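Long-range contact in PcyX_EBK42635 (Marine metagenome, PDB 5OWG), which probably reduces biliverdin to phycoerythrobilin in a four-electron, ferredoxin-dependent reaction, as a member of the bilin reductase family: residues Y32-M37 and S228-P233. Sequence-based numbering, arbitrary orientation.
Sequences YNEPGM and SDNLFP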
loop_
_atom_site.group_PDB
_atom_site.type_symbol
_atom_site.label_atom_id
_atom_site.label_comp_id
_atom_site.label_asym_id
_atom_site.label_seq_id
_atom_site.Cartn_x
_atom_site.Cartn_y
_atom_site.Cartn_z
ATOM N N TYR A 32 8.112 -7.710 8.659
ATOM C CA TYR A 32 9.257 -7.159 9.366
ATOM C C TYR A 32 8.834 -5.866 10.047
ATOM O O TYR A 32 7.815 -5.263 9.701
ATOM C CB TYR A 32 10.437 -6.902 8.417
ATOM C CG TYR A 32 10.215 -5.751 7.468
ATOM C CD1 TYR A 32 9.496 -5.925 6.293
ATOM C CD2 TYR A 32 10.724 -4.491 7.746
ATOM C CE1 TYR A 32 9.289 -4.875 5.422
ATOM C CE2 TYR A 32 10.523 -3.433 6.881
ATOM C CZ TYR A 32 9.804 -3.631 5.721
ATOM O OH TYR A 32 9.599 -2.584 4.855
ATOM N N ASN A 33 9.630 -5.446 11.027
ATOM C CA ASN A 33 9.362 -4.226 11.786
ATOM C C ASN A 33 10.194 -3.102 11.180
ATOM O O ASN A 33 11.410 -3.041 11.376
ATOM C CB ASN A 33 9.681 -4.423 13.264
ATOM C CG ASN A 33 8.819 -5.490 13.913
ATOM O OD1 ASN A 33 9.331 -6.440 14.505
ATOM N ND2 ASN A 33 7.503 -5.337 13.805
ATOM N N GLU A 34 9.537 -2.210 10.448
ATOM C CA GLU A 34 10.244 -1.105 9.811
ATOM C C GLU A 34 10.582 -0.040 10.850
ATOM O O GLU A 34 9.716 0.331 11.649
ATOM C CB GLU A 34 9.403 -0.496 8.692
ATOM C CG GLU A 34 10.129 0.584 7.904
ATOM C CD GLU A 34 9.303 1.129 6.753
ATOM O OE1 GLU A 34 8.309 1.839 7.015
ATOM O OE2 GLU A 34 9.646 0.845 5.587
ATOM N N PRO A 35 11.814 0.468 10.876
ATOM C CA PRO A 35 12.163 1.503 11.858
ATOM C C PRO A 35 11.222 2.696 11.779
ATOM O O PRO A 35 10.956 3.232 10.700
ATOM C CB PRO A 35 13.596 1.887 11.470
ATOM C CG PRO A 35 14.130 0.704 10.764
ATOM C CD PRO A 35 12.971 0.085 10.047
ATOM N N GLY A 36 10.719 3.118 12.941
ATOM C CA GLY A 36 9.843 4.260 13.050
ATOM C C GLY A 36 8.365 3.920 13.072
ATOM O O GLY A 36 7.569 4.696 13.616
ATOM N N MET A 37 7.978 2.778 12.497
ATOM C CA MET A 37 6.563 2.449 12.377
ATOM C C MET A 37 5.913 2.161 13.722
ATOM O O MET A 37 4.688 2.281 13.839
ATOM C CB MET A 37 6.376 1.244 11.454
ATOM C CG MET A 37 4.952 1.086 10.941
ATOM S SD MET A 37 4.525 2.342 9.722
ATOM C CE MET A 37 5.487 1.796 8.311
ATOM N N SER A 228 5.842 11.562 6.070
ATOM C CA SER A 228 7.178 11.886 5.582
ATOM C C SER A 228 8.174 10.744 5.735
ATOM O O SER A 228 9.117 10.650 4.941
ATOM C CB SER A 228 7.718 13.117 6.319
ATOM O OG SER A 228 7.858 12.863 7.705
ATOM N N ASP A 229 7.996 9.870 6.729
ATOM C CA ASP A 229 9.013 8.892 7.088
ATOM C C ASP A 229 8.596 7.440 6.904
ATOM O O ASP A 229 9.471 6.595 6.694
ATOM C CB ASP A 229 9.436 9.081 8.553
ATOM C CG ASP A 229 9.986 10.462 8.824
ATOM O OD1 ASP A 229 10.121 11.253 7.868
ATOM O OD2 ASP A 229 10.284 10.758 9.999
ATOM N N ASN A 230 7.300 7.124 6.975
ATOM C CA ASN A 230 6.871 5.730 7.010
ATOM C C ASN A 230 5.707 5.456 6.065
ATOM O O ASN A 230 4.965 4.489 6.276
ATOM C CB ASN A 230 6.478 5.332 8.436
ATOM C CG ASN A 230 7.676 5.196 9.351
ATOM O OD1 ASN A 230 8.019 6.124 10.084
ATOM N ND2 ASN A 230 8.324 4.035 9.311
ATOM N N LEU A 231 5.527 6.279 5.035
ATOM C CA LEU A 231 4.446 6.097 4.074
ATOM C C LEU A 231 4.983 5.744 2.695
ATOM O O LEU A 231 4.681 4.663 2.180
ATOM C CB LEU A 231 3.586 7.367 4.027
ATOM C CG LEU A 231 2.569 7.425 2.888
ATOM C CD1 LEU A 231 1.724 6.159 2.835
ATOM C CD2 LEU A 231 1.686 8.655 3.009
ATOM N N PHE A 232 5.768 6.624 2.081
ATOM C CA PHE A 232 6.513 6.315 0.862
ATOM C C PHE A 232 7.961 6.725 1.087
ATOM O O PHE A 232 8.435 7.727 0.537
ATOM C CB PHE A 232 5.913 7.018 -0.355
ATOM C CG PHE A 232 4.507 6.600 -0.654
ATOM C CD1 PHE A 232 4.239 5.334 -1.145
ATOM C CD2 PHE A 232 3.453 7.468 -0.446
ATOM C CE1 PHE A 232 2.944 4.943 -1.414
ATOM C CE2 PHE A 232 2.157 7.079 -0.705
ATOM C CZ PHE A 232 1.903 5.817 -1.197
ATOM N N PRO A 233 8.693 5.970 1.902
ATOM C CA PRO A 233 10.066 6.362 2.229
ATOM C C PRO A 233 10.958 6.348 1.001
ATOM O O PRO A 233 10.765 5.564 0.068
ATOM C CB PRO A 233 10.512 5.302 3.245
ATOM C CG PRO A 233 9.252 4.639 3.710
ATOM C CD PRO A 233 8.320 4.703 2.550
#
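Asn-230, just past the C-terminal end of helix 220-229, reaches into the type II beta turn Glu-34 to Met-37 and divides the two hydrogens of its amide between two acceptors there. ND2 lies 3.1 Å from O of Pro-35, with an N-H...O angle of 165° and the acceptor almost in the amide plane. The second bond, from ND2 to OE1 of Glu-34 at 3.2 Å, is more bent (153°) and reaches the anti side of OE1 from clearly outside the plane of the carboxylate, which is turned 49° from the amide. Glu-34 gets there with an extended chain, CG anti to the backbone N, and its OE2 is salt-bridged to Arg-59, while OD1 of Asn-230 accepts from Arg-39; the polar ends of both side chains therefore all have partners. On the buried side packing is close: in Met-37 the bend at chi2 sets SD and that at chi3 turns CE in, to 3.4 Å from O and 3.7 Å from CB of Asn-230, with strands 47-53 and 57-67 beneath. The outer side is looser. Exposed Pro-35 offers little beyond its carbonyl, and CG of Pro-233 approaches OE2 of Glu-34 only to 4.3 Å. Gly-36, with positive phi, supplies the glycine that commonly occupies the third position of a type II turn, here docked by side-chain amide bonding onto a helix C-terminus at the edge of the antiparallel sheet of a bilin reductase.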